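Local coordinates for protein mannitol dehydrogenase (Pseudomonas fluorescens, PDB 1LJ8) that probably catalyses the NAD-dependent oxidation of mannitol at C2, as a long-chain dehydrogenase of the mannitol dehydrogenase family that binds NAD between two domains, at residues D190-N195 against E292-I296; G297-S302 against Y334-T340; S223-V229 against W264-F270. All blocks are in the same frame, centred on the assembly; numbering follows the deposited sequence.

Interaction 1: D190-N195 against E292-I296; sequences DNLPHN and EEMKI. With NAD (nicotinamide-adenine-dinucleotide), chain B.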
# COMPACT_ATOMS: atom_id res chain seq x y z
N ASP A 190 -0.42 1.49 5.62
CA ASP A 190 -1.13 1.08 4.41
C ASP A 190 -2.07 2.16 3.88
O ASP A 190 -2.46 3.08 4.60
CB ASP A 190 -1.93 -0.22 4.66
CG ASP A 190 -1.01 -1.45 4.75
OD1 ASP A 190 -0.38 -1.75 3.69
OD2 ASP A 190 -0.96 -2.13 5.84
N ASN A 191 -2.46 2.01 2.61
CA ASN A 191 -3.33 2.97 1.95
C ASN A 191 -4.80 2.77 2.27
O ASN A 191 -5.53 2.21 1.46
CB ASN A 191 -3.15 2.83 0.44
CG ASN A 191 -1.82 3.35 -0.05
OD1 ASN A 191 -1.23 4.28 0.53
ND2 ASN A 191 -1.37 2.81 -1.18
N LEU A 192 -5.24 3.25 3.43
CA LEU A 192 -6.65 3.17 3.82
C LEU A 192 -6.94 4.60 4.24
O LEU A 192 -6.09 5.23 4.87
CB LEU A 192 -6.87 2.23 5.03
CG LEU A 192 -6.93 0.75 4.61
CD1 LEU A 192 -5.49 0.18 4.51
CD2 LEU A 192 -7.73 -0.06 5.68
N PRO A 193 -8.13 5.11 3.95
CA PRO A 193 -8.44 6.49 4.34
C PRO A 193 -8.12 6.84 5.81
O PRO A 193 -7.53 7.89 6.12
CB PRO A 193 -9.92 6.59 4.00
CG PRO A 193 -10.04 5.77 2.75
CD PRO A 193 -9.18 4.55 3.06
N HIS A 194 -8.60 6.01 6.74
CA HIS A 194 -8.32 6.22 8.15
C HIS A 194 -7.59 4.93 8.58
O HIS A 194 -8.15 4.09 9.28
CB HIS A 194 -9.63 6.34 8.96
CG HIS A 194 -10.49 7.52 8.56
ND1 HIS A 194 -11.74 7.74 9.11
CD2 HIS A 194 -10.32 8.48 7.62
CE1 HIS A 194 -12.31 8.77 8.50
NE2 HIS A 194 -11.47 9.24 7.59
N ASN A 195 -6.33 4.79 8.18
CA ASN A 195 -5.62 3.54 8.47
C ASN A 195 -5.46 3.19 9.95
O ASN A 195 -5.58 2.00 10.31
CB ASN A 195 -4.28 3.49 7.73
CG ASN A 195 -3.46 4.76 7.87
OD1 ASN A 195 -3.56 5.51 8.85
ND2 ASN A 195 -2.61 5.00 6.86
N GLU A 292 -5.01 12.16 4.38
CA GLU A 292 -4.99 10.77 3.86
C GLU A 292 -6.21 10.57 2.94
O GLU A 292 -6.11 9.89 1.92
CB GLU A 292 -4.99 9.75 5.02
CG GLU A 292 -4.88 8.25 4.54
CD GLU A 292 -3.61 7.90 3.70
OE1 GLU A 292 -3.41 6.69 3.40
OE2 GLU A 292 -2.80 8.79 3.35
N GLU A 293 -7.36 11.15 3.29
CA GLU A 293 -8.55 11.01 2.41
C GLU A 293 -8.24 11.60 1.04
O GLU A 293 -8.61 11.02 -0.01
CB GLU A 293 -9.77 11.74 3.02
CG GLU A 293 -10.39 10.98 4.17
CD GLU A 293 -11.32 11.84 5.04
OE1 GLU A 293 -11.64 12.98 4.62
OE2 GLU A 293 -11.71 11.36 6.14
N MSE A 294 -7.59 12.75 1.06
CA MSE A 294 -7.18 13.46 -0.15
C MSE A 294 -6.24 12.65 -1.03
O MSE A 294 -6.41 12.53 -2.27
CB MSE A 294 -6.45 14.76 0.23
CG MSE A 294 -5.89 15.48 -0.97
SE MSE A 294 -4.53 16.84 -0.39
CE MSE A 294 -3.04 15.66 0.00
N LYS A 295 -5.20 12.10 -0.42
CA LYS A 295 -4.24 11.33 -1.20
C LYS A 295 -4.86 10.05 -1.75
O LYS A 295 -4.65 9.68 -2.91
CB LYS A 295 -3.05 10.99 -0.32
CG LYS A 295 -2.01 10.16 -1.09
CD LYS A 295 -1.77 8.88 -0.43
CE LYS A 295 -0.66 8.09 -1.15
NZ LYS A 295 -1.03 6.62 -1.15
N ILE A 296 -5.62 9.36 -0.91
CA ILE A 296 -6.25 8.11 -1.37
C ILE A 296 -7.26 8.42 -2.52
O ILE A 296 -7.29 7.72 -3.55
CB ILE A 296 -7.02 7.41 -0.22
CG1 ILE A 296 -6.03 6.91 0.87
CG2 ILE A 296 -7.83 6.23 -0.80
CD1 ILE A 296 -5.15 5.78 0.39
PA NAD B . 5.04 -5.63 -1.80
O1A NAD B . 4.32 -6.52 -2.68
O2A NAD B . 6.47 -5.27 -2.00
O5B NAD B . 4.98 -6.18 -0.30
C5B NAD B . 3.69 -6.48 0.31
C4B NAD B . 4.14 -7.09 1.65
O4B NAD B . 2.91 -7.41 2.41
C3B NAD B . 4.84 -8.49 1.56
O3B NAD B . 5.82 -8.52 2.62
C2B NAD B . 3.68 -9.48 1.78
O2B NAD B . 4.11 -10.75 2.24
C1B NAD B . 2.90 -8.76 2.86
N9A NAD B . 1.53 -9.15 3.00
C8A NAD B . 0.53 -9.31 2.07
N7A NAD B . -0.62 -9.66 2.62
C5A NAD B . -0.33 -9.72 3.97
C6A NAD B . -1.19 -10.02 5.04
N6A NAD B . -2.49 -10.30 4.94
N1A NAD B . -0.65 -10.04 6.32
C2A NAD B . 0.70 -9.75 6.54
N3A NAD B . 1.56 -9.42 5.50
C4A NAD B . 0.98 -9.43 4.23
O3 NAD B . 4.17 -4.31 -1.72
PN NAD B . 4.57 -2.79 -1.39
O1N NAD B . 4.84 -2.08 -2.65
O2N NAD B . 5.63 -2.83 -0.39
O5D NAD B . 3.21 -2.20 -0.83
C5D NAD B . 2.74 -2.70 0.41
C4D NAD B . 1.74 -1.74 0.87
O4D NAD B . 2.28 -0.47 1.28
C3D NAD B . 0.54 -1.40 -0.09
O3D NAD B . -0.43 -2.44 -0.15
C2D NAD B . 0.06 -0.06 0.43
O2D NAD B . -0.92 -0.21 1.45
C1D NAD B . 1.35 0.61 0.96
N1N NAD B . 1.97 1.57 0.03
C2N NAD B . 2.69 1.23 -1.13
C3N NAD B . 3.12 2.25 -1.94
C7N NAD B . 3.88 1.89 -3.23
O7N NAD B . 4.07 2.81 -4.04
N7N NAD B . 4.22 0.65 -3.50
C4N NAD B . 2.83 3.66 -1.62
C5N NAD B . 2.13 3.95 -0.41
C6N NAD B . 1.68 2.91 0.45
O HOH W 1 -1.22 6.57 1.99
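Ile296 lays its CD1 methyl against Asn191, 3.6 Å from Asn191 CB, while its CG2 branch rests 4.2 Å from Pro193 CG, so the two ends of one side chain bridge the turn of the 190-195 loop. Glu292, bent at chi2 (59°), lays CG 3.1 Å from Pro193 O and close to Leu192 O. Lys295 reaches the asparagine too: its chain bends at chi2 and chi4 to bring NZ 2.9 Å from Asn191 OD1. The donor stands 57° out of the carbonyl plane, off either lone pair, and NZ has a second partner in Asn300. A water 2.7 Å from Asn191 OD1 also lies beside Glu292 OE1 and bridges loop and helix. The loop follows strand 185-188 of the Rossmann-type sheet, and helix 289-313 belongs to the C-terminal domain of the family, consistent with a seam between the two domains beside the cofactor. There Asp190 OD1 accepts from NAD O2D at 2.8 Å and Asn191 N donates to that same ribose oxygen; Tyr136 OH bonds Asp190 OD2, and Glu133 holds Asn191 ND2. His194 NE2 donates to Glu293 OE2 over 2.6 Å, nearly straight at 171°; the carboxylate uses its anti lone pair and lies close to the ring plane. Asn195 ND2 donates to Asp190 O at 3.0 Å, tying the start of the loop to the first turn of helix 195-210, and Asn195 OD1 accepts from Ala227 N.

Interaction 2: G297-S302 against Y334-T340; sequences GLLNGS and YMDLDVT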
# COMPACT_ATOMS: atom_id res chain seq x y z
N GLY A 297 -8.06 9.47 -2.35
CA GLY A 297 -9.07 9.78 -3.37
C GLY A 297 -8.51 10.22 -4.71
O GLY A 297 -8.98 9.81 -5.79
N LEU A 298 -7.50 11.06 -4.64
CA LEU A 298 -6.87 11.62 -5.83
C LEU A 298 -5.73 10.80 -6.39
O LEU A 298 -5.71 10.53 -7.59
CB LEU A 298 -6.37 13.07 -5.53
CG LEU A 298 -7.50 14.08 -5.23
CD1 LEU A 298 -6.83 15.44 -4.79
CD2 LEU A 298 -8.39 14.26 -6.49
N LEU A 299 -4.76 10.42 -5.56
CA LEU A 299 -3.62 9.68 -6.13
C LEU A 299 -4.00 8.24 -6.39
O LEU A 299 -3.95 7.77 -7.54
CB LEU A 299 -2.40 9.76 -5.18
CG LEU A 299 -1.05 9.31 -5.76
CD1 LEU A 299 0.09 9.85 -4.86
CD2 LEU A 299 -1.00 7.73 -5.82
N ASN A 300 -4.44 7.52 -5.36
CA ASN A 300 -4.78 6.11 -5.60
C ASN A 300 -6.00 5.96 -6.49
O ASN A 300 -6.07 5.04 -7.29
CB ASN A 300 -4.93 5.39 -4.26
CG ASN A 300 -3.62 5.44 -3.46
OD1 ASN A 300 -3.46 6.26 -2.55
ND2 ASN A 300 -2.68 4.58 -3.81
N GLY A 301 -6.99 6.83 -6.32
CA GLY A 301 -8.14 6.78 -7.18
C GLY A 301 -7.71 6.97 -8.63
O GLY A 301 -8.21 6.26 -9.50
N SER A 302 -6.82 7.93 -8.92
CA SER A 302 -6.39 8.14 -10.30
C SER A 302 -5.59 6.94 -10.81
O SER A 302 -5.72 6.55 -11.99
CB SER A 302 -5.52 9.42 -10.40
OG SER A 302 -6.37 10.54 -10.27
N TYR A 334 -11.65 13.11 -13.89
CA TYR A 334 -12.01 12.32 -12.73
C TYR A 334 -11.64 13.07 -11.44
O TYR A 334 -12.48 13.19 -10.50
CB TYR A 334 -11.32 10.94 -12.78
CG TYR A 334 -11.59 10.08 -11.57
CD1 TYR A 334 -12.81 9.43 -11.42
CD2 TYR A 334 -10.61 9.89 -10.59
CE1 TYR A 334 -13.08 8.64 -10.32
CE2 TYR A 334 -10.87 9.05 -9.47
CZ TYR A 334 -12.11 8.44 -9.36
OH TYR A 334 -12.45 7.62 -8.30
N MSE A 335 -10.40 13.58 -11.36
CA MSE A 335 -9.94 14.31 -10.16
C MSE A 335 -10.75 15.62 -9.94
O MSE A 335 -11.20 15.90 -8.83
CB MSE A 335 -8.46 14.71 -10.28
CG MSE A 335 -7.52 13.53 -10.18
SE MSE A 335 -5.69 14.12 -9.88
CE MSE A 335 -5.42 15.20 -11.47
N ASP A 336 -10.90 16.39 -11.01
CA ASP A 336 -11.58 17.68 -10.87
C ASP A 336 -13.08 17.64 -10.68
O ASP A 336 -13.62 18.38 -9.85
CB ASP A 336 -11.33 18.58 -12.10
CG ASP A 336 -9.88 18.97 -12.26
OD1 ASP A 336 -9.10 18.95 -11.29
OD2 ASP A 336 -9.49 19.32 -13.39
N LEU A 337 -13.76 16.76 -11.42
CA LEU A 337 -15.22 16.74 -11.36
C LEU A 337 -15.84 15.72 -10.42
O LEU A 337 -16.93 15.94 -9.88
CB LEU A 337 -15.79 16.50 -12.75
CG LEU A 337 -15.26 17.43 -13.84
CD1 LEU A 337 -15.73 16.92 -15.20
CD2 LEU A 337 -15.77 18.86 -13.58
N ASP A 338 -15.14 14.61 -10.21
CA ASP A 338 -15.73 13.56 -9.38
C ASP A 338 -15.21 13.52 -7.96
O ASP A 338 -16.01 13.44 -7.02
CB ASP A 338 -15.55 12.17 -10.05
CG ASP A 338 -16.18 12.11 -11.46
OD1 ASP A 338 -17.21 12.82 -11.67
OD2 ASP A 338 -15.68 11.36 -12.35
N VAL A 339 -13.90 13.61 -7.80
CA VAL A 339 -13.32 13.52 -6.45
C VAL A 339 -13.24 14.83 -5.68
O VAL A 339 -13.65 14.90 -4.53
CB VAL A 339 -11.86 12.88 -6.52
CG1 VAL A 339 -11.23 12.82 -5.10
CG2 VAL A 339 -11.94 11.46 -7.20
N THR A 340 -12.71 15.87 -6.32
CA THR A 340 -12.49 17.14 -5.62
C THR A 340 -13.65 17.69 -4.82
O THR A 340 -13.48 18.07 -3.65
CB THR A 340 -11.91 18.22 -6.61
OG1 THR A 340 -10.59 17.82 -7.03
CG2 THR A 340 -11.78 19.58 -5.91
O HOH W 2 -11.23 8.09 -6.01
O HOH W 3 -10.85 5.36 -9.30
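Leu298 and Val339 meet where helix 289-313 crosses helix 325-339, a helix-helix packing within the C-terminal domain of the family. The short segments 297-302 and 334-339 approach to 10.2 Å between axes, with 114° between their N-to-C directions, so they meet steeply; no direct hydrogen bond links the two segments. Leu298 CD2 sits 3.5 Å from Val339 CG1, tighter than usual van der Waals contact, and the two side chains slant across one another. On the valine, CG1 stands opposite the backbone N (chi1 179°) and faces the leucine, which leaves CG2 to lie against Gly297 O. The same leucine methyl also touches Met335 CB, and it therefore fits between two residues one helical turn apart. Tyr354 and Leu358 of helix 351-362 flank Leu298 as well.

Both glycines, Gly297 and Gly301, present bare backbone to the other helix. Tyr334 passes beside Gly301, with CE2 3.9 Å from Gly301 O. Its CG lies opposite the backbone N (chi1 177°), and this carries the ring past the glycine backbone to put OH between two waters. Water 2 takes a hydrogen bond from Tyr334 OH at 2.6 Å and gives one to Gly297 O; water 3 donates to Gly301 O and, weakly, to Tyr334 OH. The two waters link Tyr334 OH to two carbonyls of the glycine face.

Met335, a selenomethionine, extends through CG and bends at chi3, bringing SE near Ser302. The serine hydroxyl is already committed: Ser302 OG donates to Leu298 O over 2.8 Å, and it rests 3.2 Å from Met335 CG.

Interaction 3: S223-V229 against W264-F270; sequences SFPNAMV and WVLEDKF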
# COMPACT_ATOMS: atom_id res chain seq x y z
N SER A 223 -2.21 2.43 21.18
CA SER A 223 -2.60 3.56 20.32
C SER A 223 -2.46 3.10 18.83
O SER A 223 -1.68 2.19 18.50
CB SER A 223 -1.72 4.78 20.57
OG SER A 223 -0.36 4.42 20.50
N PHE A 224 -3.21 3.77 17.95
CA PHE A 224 -3.32 3.41 16.54
C PHE A 224 -3.34 4.70 15.73
O PHE A 224 -4.37 5.11 15.23
CB PHE A 224 -4.65 2.68 16.33
CG PHE A 224 -4.80 1.43 17.19
CD1 PHE A 224 -5.39 1.50 18.45
CD2 PHE A 224 -4.38 0.19 16.69
CE1 PHE A 224 -5.58 0.33 19.24
CE2 PHE A 224 -4.57 -1.02 17.47
CZ PHE A 224 -5.18 -0.93 18.75
N PRO A 225 -2.17 5.34 15.61
CA PRO A 225 -2.11 6.60 14.85
C PRO A 225 -2.51 6.49 13.39
O PRO A 225 -2.19 5.51 12.71
CB PRO A 225 -0.64 7.06 15.03
CG PRO A 225 0.11 5.71 15.15
CD PRO A 225 -0.84 4.91 16.08
N ASN A 226 -3.27 7.47 12.90
CA ASN A 226 -3.55 7.47 11.48
C ASN A 226 -2.37 8.17 10.84
O ASN A 226 -1.67 8.93 11.50
CB ASN A 226 -4.81 8.28 11.13
CG ASN A 226 -6.06 7.64 11.70
OD1 ASN A 226 -6.52 6.59 11.21
ND2 ASN A 226 -6.62 8.26 12.73
N ALA A 227 -2.17 7.90 9.55
CA ALA A 227 -1.09 8.56 8.82
C ALA A 227 -1.40 8.69 7.35
O ALA A 227 -2.21 7.95 6.80
CB ALA A 227 0.25 7.73 8.94
N MSE A 228 -0.74 9.66 6.73
CA MSE A 228 -0.76 9.76 5.30
C MSE A 228 0.67 9.37 4.91
O MSE A 228 1.63 10.03 5.34
CB MSE A 228 -0.97 11.19 4.85
CG MSE A 228 -1.32 11.11 3.42
SE MSE A 228 0.13 11.70 2.45
CE MSE A 228 -0.91 13.17 2.42
N VAL A 229 0.83 8.30 4.13
CA VAL A 229 2.17 7.84 3.75
C VAL A 229 2.25 7.92 2.24
O VAL A 229 1.34 7.47 1.54
CB VAL A 229 2.41 6.40 4.27
CG1 VAL A 229 2.31 6.44 5.84
CG2 VAL A 229 1.40 5.41 3.66
N TRP A 264 5.50 11.98 4.82
CA TRP A 264 4.89 11.17 5.89
C TRP A 264 4.28 12.19 6.86
O TRP A 264 4.99 13.01 7.41
CB TRP A 264 6.00 10.41 6.63
CG TRP A 264 5.52 9.32 7.56
CD1 TRP A 264 4.22 8.99 7.85
CD2 TRP A 264 6.35 8.42 8.30
NE1 TRP A 264 4.20 7.90 8.72
CE2 TRP A 264 5.49 7.55 9.01
CE3 TRP A 264 7.74 8.27 8.43
CZ2 TRP A 264 5.99 6.52 9.84
CZ3 TRP A 264 8.24 7.25 9.25
CH2 TRP A 264 7.36 6.38 9.95
N VAL A 265 2.96 12.14 7.02
CA VAL A 265 2.32 13.00 8.00
C VAL A 265 1.66 12.01 8.98
O VAL A 265 0.91 11.13 8.56
CB VAL A 265 1.26 13.89 7.38
CG1 VAL A 265 0.74 14.84 8.52
CG2 VAL A 265 1.85 14.69 6.20
N LEU A 266 2.00 12.14 10.26
CA LEU A 266 1.55 11.21 11.31
C LEU A 266 0.81 11.92 12.43
O LEU A 266 1.11 13.07 12.75
CB LEU A 266 2.78 10.57 12.02
CG LEU A 266 3.33 9.16 11.89
CD1 LEU A 266 4.66 9.02 12.64
CD2 LEU A 266 2.30 8.17 12.38
N GLU A 267 -0.09 11.18 13.07
CA GLU A 267 -0.71 11.68 14.28
C GLU A 267 0.25 11.23 15.41
O GLU A 267 0.70 10.08 15.42
CB GLU A 267 -2.09 11.07 14.47
CG GLU A 267 -3.07 11.64 13.44
CD GLU A 267 -4.41 10.97 13.48
OE1 GLU A 267 -4.58 9.90 14.16
OE2 GLU A 267 -5.29 11.54 12.79
N ASP A 268 0.59 12.12 16.32
CA ASP A 268 1.53 11.77 17.38
C ASP A 268 0.87 11.04 18.54
O ASP A 268 0.69 11.60 19.64
CB ASP A 268 2.22 13.05 17.88
CG ASP A 268 3.57 12.78 18.55
OD1 ASP A 268 3.94 11.61 18.78
OD2 ASP A 268 4.25 13.77 18.87
N LYS A 269 0.54 9.78 18.28
CA LYS A 269 -0.17 8.93 19.25
C LYS A 269 0.61 7.65 19.46
O LYS A 269 0.29 6.62 18.85
CB LYS A 269 -1.56 8.60 18.70
CG LYS A 269 -2.49 9.78 18.51
CD LYS A 269 -3.82 9.36 17.85
CE LYS A 269 -4.68 10.57 17.57
NZ LYS A 269 -5.93 10.13 16.82
N PHE A 270 1.64 7.71 20.31
CA PHE A 270 2.52 6.56 20.55
C PHE A 270 2.55 6.33 22.06
O PHE A 270 2.97 7.21 22.81
CB PHE A 270 3.93 6.86 20.02
CG PHE A 270 4.00 6.91 18.53
CD1 PHE A 270 3.49 8.01 17.82
CD2 PHE A 270 4.45 5.81 17.80
CE1 PHE A 270 3.41 8.01 16.43
CE2 PHE A 270 4.38 5.79 16.43
CZ PHE A 270 3.85 6.88 15.71
O HOH W 4 -6.43 6.95 16.14
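Pro225 packs its ring against the inverse gamma turn centred on Asp268 and the Phe270 ring that follows. Pro225 CB lies 3.3 Å from Glu267 O, and Pro225 CG is 4.0 Å from Phe270 CZ, the two side chains being set roughly at right angles. Asn226, next along, is paired with Glu267. Its backbone N and its ND2 both donate to Glu267 OE1, each at 3.0 Å; N comes from 62° above the carboxylate plane, ND2 from the syn side, 30° out of that plane. Amide and carboxylate are nearly perpendicular. Lys269 NZ, salt-bridged to Glu267 OE1, makes a third donor on that oxygen, while Asn226 OD1 turns to Ala197 N and Glu267 OE2 to Val288 N. Glu267 N completes the pairing with a bond to Asn226 O.

Beyond this pair the chains run antiparallel as strands 227-230 and 263-266 of a three-stranded sheet. Met228 and Val265 form a hydrogen-bonded pair, N to O both ways (2.9 Å for Met228 N to Val265 O), flanked by the non-hydrogen-bonded pairs Ala227-Leu266 and Val229-Trp264. On the face carrying those flanking pairs, Ala227 CB meets the edge of the Trp264 ring in its plane and Leu266 CD1 sits over the rim of one ring face, 3.7 Å above its plane.

Overall arrangement
From the N terminus, the 190-195 loop comes first and finds its partner only at 292-296, so interaction 1 closes a loop of 96 intervening residues. Interaction 3 lies wholly inside it, joining 223-229 to 264-270 within the Rossmann domain. The two touch: Asn195 OD1 is 2.9 Å from Ala227 N, a probable hydrogen bond. Interaction 2 opens only after interaction 1 has closed and pairs 297-302 with 334-340 in the C-terminal domain. Helix 289-313 carries one side of interactions 1 and 2, with Lys295 NZ 2.8 Å from Asn300 OD1. No contacts cross. Interactions 2 and 3 do not touch; interaction 1 joins what are probably the two domains, and Met228 of interaction 3 also reaches helix 289-313.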